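Side-chain contacts in SusD-like carbohydrate binding protein (Bacteroides vulgatus, PDB 3LEW), which probably binds carbohydrate at the bacterial cell surface, as a SusD-family protein of the outer membrane linked to nutrient uptake: residues A[136-139]-A[140-144]; A[366-369]-A[370-373]. One frame throughout, in Å; residues are numbered along the deposited sequence.

Contact 1 of 2, residues A[136-139]-A[140-144]; sequences YSFA and IDKDP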
ATOM      1  N   TYR A 136     -10.335   0.067  -7.665  1.00 13.52           N
ATOM      2  CA  TYR A 136     -11.769   0.191  -8.006  1.00 13.16           C
ATOM      3  C   TYR A 136     -12.213  -0.535  -9.288  1.00 13.87           C
ATOM      4  O   TYR A 136     -13.396  -0.441  -9.705  1.00 13.42           O
ATOM      5  CB  TYR A 136     -12.161   1.683  -8.099  1.00 12.49           C
ATOM      6  CG  TYR A 136     -12.261   2.381  -6.765  1.00 12.46           C
ATOM      7  CD1 TYR A 136     -11.115   2.676  -5.996  1.00 12.41           C
ATOM      8  CD2 TYR A 136     -13.492   2.660  -6.213  1.00 13.00           C
ATOM      9  CE1 TYR A 136     -11.187   3.306  -4.730  1.00 12.31           C
ATOM     10  CE2 TYR A 136     -13.583   3.269  -4.961  1.00 14.49           C
ATOM     11  CZ  TYR A 136     -12.418   3.573  -4.220  1.00 12.21           C
ATOM     12  OH  TYR A 136     -12.567   4.177  -3.038  1.00 14.36           O
ATOM     13  N   SER A 137     -11.283  -1.248  -9.911  1.00 14.20           N
ATOM     14  CA  SER A 137     -11.564  -2.018 -11.109  1.00 14.66           C
ATOM     15  C   SER A 137     -10.654  -3.251 -11.099  1.00 13.53           C
ATOM     16  O   SER A 137      -9.574  -3.256 -10.489  1.00 12.70           O
ATOM     17  CB  SER A 137     -11.225  -1.224 -12.357  1.00 15.61           C
ATOM     18  OG  SER A 137     -11.841   0.063 -12.446  1.00 16.88           O
ATOM     19  N   PHE A 138     -11.080  -4.279 -11.805  1.00 13.64           N
ATOM     20  CA  PHE A 138     -10.196  -5.407 -12.100  1.00 13.24           C
ATOM     21  C   PHE A 138      -9.064  -4.959 -13.042  1.00 13.85           C
ATOM     22  O   PHE A 138      -9.047  -3.804 -13.552  1.00 13.81           O
ATOM     23  CB  PHE A 138     -10.971  -6.602 -12.700  1.00 14.01           C
ATOM     24  CG  PHE A 138     -12.020  -7.149 -11.780  1.00 12.01           C
ATOM     25  CD1 PHE A 138     -11.664  -7.635 -10.524  1.00 12.29           C
ATOM     26  CD2 PHE A 138     -13.355  -7.164 -12.152  1.00 13.20           C
ATOM     27  CE1 PHE A 138     -12.609  -8.163  -9.669  1.00 13.84           C
ATOM     28  CE2 PHE A 138     -14.325  -7.668 -11.297  1.00 13.93           C
ATOM     29  CZ  PHE A 138     -13.941  -8.194 -10.059  1.00 13.36           C
ATOM     30  N   ALA A 139      -8.082  -5.835 -13.192  1.00 14.11           N
ATOM     31  CA  ALA A 139      -6.849  -5.536 -13.963  1.00 14.17           C
ATOM     32  C   ALA A 139      -7.165  -4.899 -15.316  1.00 14.26           C
ATOM     33  O   ALA A 139      -8.174  -5.222 -15.974  1.00 14.24           O
ATOM     34  CB  ALA A 139      -6.031  -6.795 -14.162  1.00 13.03           C
ATOM     35  N   ILE A 140      -6.261  -4.026 -15.745  1.00 14.89           N
ATOM     36  CA  ILE A 140      -6.409  -3.337 -17.020  1.00 14.47           C
ATOM     37  C   ILE A 140      -6.486  -4.314 -18.209  1.00 15.42           C
ATOM     38  O   ILE A 140      -7.101  -3.997 -19.230  1.00 16.05           O
ATOM     39  CB  ILE A 140      -5.269  -2.283 -17.148  1.00 15.21           C
ATOM     40  CG1 ILE A 140      -5.581  -1.294 -18.241  1.00 14.78           C
ATOM     41  CG2 ILE A 140      -3.920  -2.952 -17.393  1.00 14.84           C
ATOM     42  CD1 ILE A 140      -4.565  -0.128 -18.355  1.00 13.20           C
ATOM     43  N   ASP A 141      -5.880  -5.499 -18.098  1.00 15.74           N
ATOM     44  CA  ASP A 141      -5.952  -6.485 -19.170  1.00 17.11           C
ATOM     45  C   ASP A 141      -7.098  -7.480 -19.000  1.00 17.25           C
ATOM     46  O   ASP A 141      -7.341  -8.276 -19.884  1.00 18.87           O
ATOM     47  CB  ASP A 141      -4.617  -7.224 -19.397  1.00 17.74           C
ATOM     48  CG  ASP A 141      -4.176  -8.059 -18.212  1.00 18.54           C
ATOM     49  OD1 ASP A 141      -4.420  -7.660 -17.061  1.00 19.88           O
ATOM     50  OD2 ASP A 141      -3.540  -9.117 -18.457  1.00 20.77           O
ATOM     51  N   LYS A 142      -7.837  -7.377 -17.901  1.00 16.81           N
ATOM     52  CA  LYS A 142      -9.041  -8.167 -17.695  1.00 17.30           C
ATOM     53  C   LYS A 142     -10.162  -7.491 -18.486  1.00 17.44           C
ATOM     54  O   LYS A 142     -10.793  -8.113 -19.325  1.00 18.32           O
ATOM     55  CB  LYS A 142      -9.361  -8.233 -16.216  1.00 17.72           C
ATOM     56  CG  LYS A 142     -10.476  -9.162 -15.831  1.00 20.54           C
ATOM     57  CD  LYS A 142     -11.854  -8.548 -15.892  1.00 19.78           C
ATOM     58  CE  LYS A 142     -12.860  -9.325 -14.997  1.00 20.96           C
ATOM     59  NZ  LYS A 142     -14.281  -8.909 -15.336  1.00 18.50           N
ATOM     60  N   ASP A 143     -10.355  -6.184 -18.271  1.00 16.91           N
ATOM     61  CA  ASP A 143     -11.381  -5.403 -18.971  0.50 16.29           C
ATOM     62  C   ASP A 143     -10.834  -3.934 -19.101  1.00 16.26           C
ATOM     63  O   ASP A 143     -11.122  -3.148 -18.181  1.00 15.41           O
ATOM     64  CB  ASP A 143     -12.647  -5.544 -18.051  0.50 16.36           C
ATOM     65  CG  ASP A 143     -13.943  -4.989 -18.641  0.50 17.34           C
ATOM     66  OD1 ASP A 143     -13.847  -4.307 -19.675  0.50 15.97           O
ATOM     67  OD2 ASP A 143     -15.066  -5.220 -18.041  0.50 17.47           O
ATOM     68  N   PRO A 144     -10.129  -3.546 -20.177  1.00 16.13           N
ATOM     69  CA  PRO A 144      -9.619  -2.170 -20.144  1.00 15.73           C
ATOM     70  C   PRO A 144     -10.644  -1.052 -20.178  1.00 15.09           C
ATOM     71  O   PRO A 144     -10.316   0.084 -19.856  1.00 15.04           O
ATOM     72  CB  PRO A 144      -8.721  -2.084 -21.397  1.00 16.64           C
ATOM     73  CG  PRO A 144      -9.125  -3.192 -22.251  1.00 17.13           C
ATOM     74  CD  PRO A 144      -9.698  -4.271 -21.388  1.00 17.23           C
TER
HETATM   75  O   HOH W   1     -11.142  -4.083 -15.525  1.00 15.67           O

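Contact 2 of 2, residues A[366-369]-A[370-373]; sequences INKL and NDLK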
ATOM      1  N   ILE A 366      16.532 -11.179 -13.426  1.00 13.58           N
ATOM      2  CA  ILE A 366      16.955 -12.072 -12.371  1.00 14.56           C
ATOM      3  C   ILE A 366      18.040 -11.440 -11.509  1.00 14.41           C
ATOM      4  O   ILE A 366      18.166 -11.776 -10.336  1.00 15.07           O
ATOM      5  CB  ILE A 366      17.403 -13.421 -12.927  1.00 15.15           C
ATOM      6  CG1 ILE A 366      17.481 -14.447 -11.793  1.00 18.41           C
ATOM      7  CG2 ILE A 366      18.690 -13.263 -13.715  1.00 14.64           C
ATOM      8  CD1 ILE A 366      18.024 -15.767 -12.203  1.00 21.81           C
ATOM      9  N   ASN A 367      18.813 -10.508 -12.052  1.00 14.63           N
ATOM     10  CA  ASN A 367      19.890  -9.914 -11.259  1.00 14.31           C
ATOM     11  C   ASN A 367      19.330  -8.967 -10.197  1.00 14.95           C
ATOM     12  O   ASN A 367      19.838  -8.934  -9.069  1.00 14.97           O
ATOM     13  CB  ASN A 367      20.844  -9.165 -12.161  1.00 14.79           C
ATOM     14  CG  ASN A 367      21.473 -10.066 -13.182  1.00 14.91           C
ATOM     15  OD1 ASN A 367      21.835 -11.202 -12.862  1.00 15.41           O
ATOM     16  ND2 ASN A 367      21.577  -9.587 -14.427  1.00 12.91           N
ATOM     17  N   LYS A 368      18.299  -8.213 -10.573  1.00 14.22           N
ATOM     18  CA  LYS A 368      17.647  -7.299  -9.637  1.00 15.49           C
ATOM     19  C   LYS A 368      16.934  -8.075  -8.535  1.00 15.11           C
ATOM     20  O   LYS A 368      17.047  -7.719  -7.368  1.00 15.60           O
ATOM     21  CB  LYS A 368      16.723  -6.319 -10.357  1.00 16.05           C
ATOM     22  CG  LYS A 368      17.477  -5.466 -11.414  1.00 16.61           C
ATOM     23  CD  LYS A 368      18.342  -4.408 -10.751  1.00 18.67           C
ATOM     24  CE  LYS A 368      19.096  -3.511 -11.744  1.00 16.94           C
ATOM     25  NZ  LYS A 368      20.170  -4.115 -12.581  1.00 15.91           N
ATOM     26  N   LEU A 369      16.272  -9.166  -8.897  1.00 14.68           N
ATOM     27  CA  LEU A 369      15.676 -10.055  -7.920  1.00 14.38           C
ATOM     28  C   LEU A 369      16.726 -10.633  -6.960  1.00 14.17           C
ATOM     29  O   LEU A 369      16.552 -10.630  -5.743  1.00 14.70           O
ATOM     30  CB  LEU A 369      14.935 -11.186  -8.640  1.00 15.38           C
ATOM     31  CG  LEU A 369      14.156 -12.173  -7.774  1.00 18.60           C
ATOM     32  CD1 LEU A 369      13.086 -11.443  -6.883  1.00 19.23           C
ATOM     33  CD2 LEU A 369      13.543 -13.275  -8.656  1.00 19.54           C
ATOM     34  N   ASN A 370      17.834 -11.104  -7.525  1.00 14.08           N
ATOM     35  CA  ASN A 370      18.910 -11.680  -6.729  1.00 14.08           C
ATOM     36  C   ASN A 370      19.622 -10.652  -5.854  1.00 14.05           C
ATOM     37  O   ASN A 370      20.139 -11.019  -4.811  1.00 14.67           O
ATOM     38  CB  ASN A 370      19.908 -12.419  -7.618  1.00 14.68           C
ATOM     39  CG  ASN A 370      19.447 -13.838  -7.962  1.00 14.71           C
ATOM     40  OD1 ASN A 370      18.553 -14.381  -7.302  1.00 18.45           O
ATOM     41  ND2 ASN A 370      20.032 -14.431  -8.992  1.00 15.11           N
ATOM     42  N   ASP A 371      19.708  -9.393  -6.288  1.00 14.53           N
ATOM     43  CA  ASP A 371      20.288  -8.316  -5.447  1.00 15.10           C
ATOM     44  C   ASP A 371      19.473  -8.199  -4.129  1.00 15.15           C
ATOM     45  O   ASP A 371      20.053  -8.092  -3.039  1.00 14.18           O
ATOM     46  CB  ASP A 371      20.244  -6.929  -6.125  1.00 14.67           C
ATOM     47  CG  ASP A 371      21.218  -6.776  -7.267  1.00 18.14           C
ATOM     48  OD1 ASP A 371      22.287  -7.457  -7.275  1.00 19.60           O
ATOM     49  OD2 ASP A 371      20.901  -5.925  -8.173  1.00 21.20           O
ATOM     50  N   LEU A 372      18.137  -8.177  -4.249  1.00 15.15           N
ATOM     51  CA  LEU A 372      17.282  -8.066  -3.077  1.00 15.07           C
ATOM     52  C   LEU A 372      17.426  -9.328  -2.233  1.00 15.41           C
ATOM     53  O   LEU A 372      17.605  -9.260  -1.020  1.00 14.73           O
ATOM     54  CB  LEU A 372      15.830  -7.868  -3.471  1.00 14.80           C
ATOM     55  CG  LEU A 372      14.807  -7.802  -2.344  1.00 14.77           C
ATOM     56  CD1 LEU A 372      15.158  -6.739  -1.265  1.00 15.26           C
ATOM     57  CD2 LEU A 372      13.408  -7.534  -2.966  1.00 17.86           C
ATOM     58  N   LYS A 373      17.361 -10.487  -2.878  1.00 14.94           N
ATOM     59  CA  LYS A 373      17.492 -11.743  -2.138  1.00 15.00           C
ATOM     60  C   LYS A 373      18.822 -11.806  -1.337  1.00 15.60           C
ATOM     61  O   LYS A 373      18.826 -12.134  -0.136  1.00 15.82           O
ATOM     62  CB  LYS A 373      17.319 -12.940  -3.068  1.00 15.19           C
ATOM     63  CG  LYS A 373      15.898 -13.206  -3.529  1.00 15.70           C
ATOM     64  CD  LYS A 373      15.866 -14.380  -4.541  1.00 16.12           C
ATOM     65  CE  LYS A 373      14.446 -14.790  -5.005  1.00 17.99           C
ATOM     66  NZ  LYS A 373      13.548 -15.153  -3.858  1.00 16.50           N
TER
HETATM   67  O   HOH W   2      22.088 -12.631 -10.359  1.00 21.49           O
HETATM   68  O   HOH W   3      21.641  -5.946 -10.720  1.00 20.28           O

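Contact 1 of 2, residues A[136-139]-A[140-144]
F138 and K142, four residues apart, lie side by side and point the same way; carbon meets carbon, so the contact between them is mainly apolar. The lysine supplies its methylenes: CD packs 3.8 Å from F138 CB, and CE comes obliquely to the ring at 3.6 Å from F138 CD2. K142 can do this because its CG stands anti to the backbone N (chi1 -172°) and the chain then bends at chi2, carrying the long arm back along the phenylalanine. F138 is buried against L469, whereas the exposed lysine can keep its ammonium end near the surface. A139, buried, brings just a methyl to the bend, and its CB meets D141 OD1 at 3.4 Å; D141 also has a weak hydrogen bond from OD1 to Q416 and a weak, long ion pair from OD2 with R217.

The backbone supplies the polar part. K142 N donates to A139 O at 2.9 Å, from well above the carbonyl plane, and D143 N adds a weak bond of 3.3 Å to the same A139 O. With I140 and D141 at the two central positions in helix-like backbone conformations, residues 139-142 form a type I beta turn, in the loop joining helix 111-135 to strand 147-149.

Contact 2 of 2, residues A[366-369]-A[370-373]
I366 to N370, N367 to D371 and L369 to K373 are joined by regular i to i+4 bonds of helix 365-376, the last running from K373 N to L369 O at 3.0 Å, while the bond from L372 N to K368 O is weak.

On one side of the helix, I366 and N370 run alongside each other, and I366 CG1 touches N370 ND2 at 3.8 Å. The asparagine suits this place because its amide works with both ends: OD1 accepts from the backbone N of I381, in the loop beyond the helix, and ND2 gives a hydrogen to a water at 3.1 Å. That water in turn donates to N367 OD1, while N367 ND2 is held by D364. A leucine here would probably leave the I381 amide without its acceptor and break the water link to N367.

K368 and D371 also lie alongside, but their charges do not meet: K368 NZ stays 4.8 Å from D371 OD2. A water spans the gap, accepting from K368 NZ at 3.0 Å and donating to D371 OD2 at 2.7 Å. The direct salt bridge of K368 is with D364.

L369 and K373 cross at a slant on the buried side. K373 CE rests 3.8 Å from L369 CG, with the two methyls slightly farther off. The lysine runs extended until chi4 (-57°) turns its amine, which forms a salt bridge with E397 of helix 387-401; L369 packs on I394 of the same helix. L372 instead fits against A347 and L351 of helix 346-359.

The chemistry thus implies a helix whose leucines join two neighbouring helices, while its polar groups pair through water, with D364 just before the helix, or with I381 and E397 beyond it, leaving the buried K373 charge probably balanced by E397.

How the contacts relate
Both contacts are local and partly buried, but they hold different elements: contact 1 folds the loop between helix 111-135 and strand 147-149, while contact 2 lies within helix 365-376. Their centres are about 29 Å apart and their nearest atoms about 20 Å, so neither touches the other. In contact 1 a single carbonyl gathers the turn, with F138 and A139 buried and D141 and K142 exposed. Contact 2 uses successive i to i+4 backbone bonds, one of them weak, and sorts its side chains by face, leucines inward and waters bridging polar groups outward. Lysine appears in both: exposed K142 lays its methylenes obliquely against a buried phenylalanine, whereas buried K373 pairs with E397, outside contact 2.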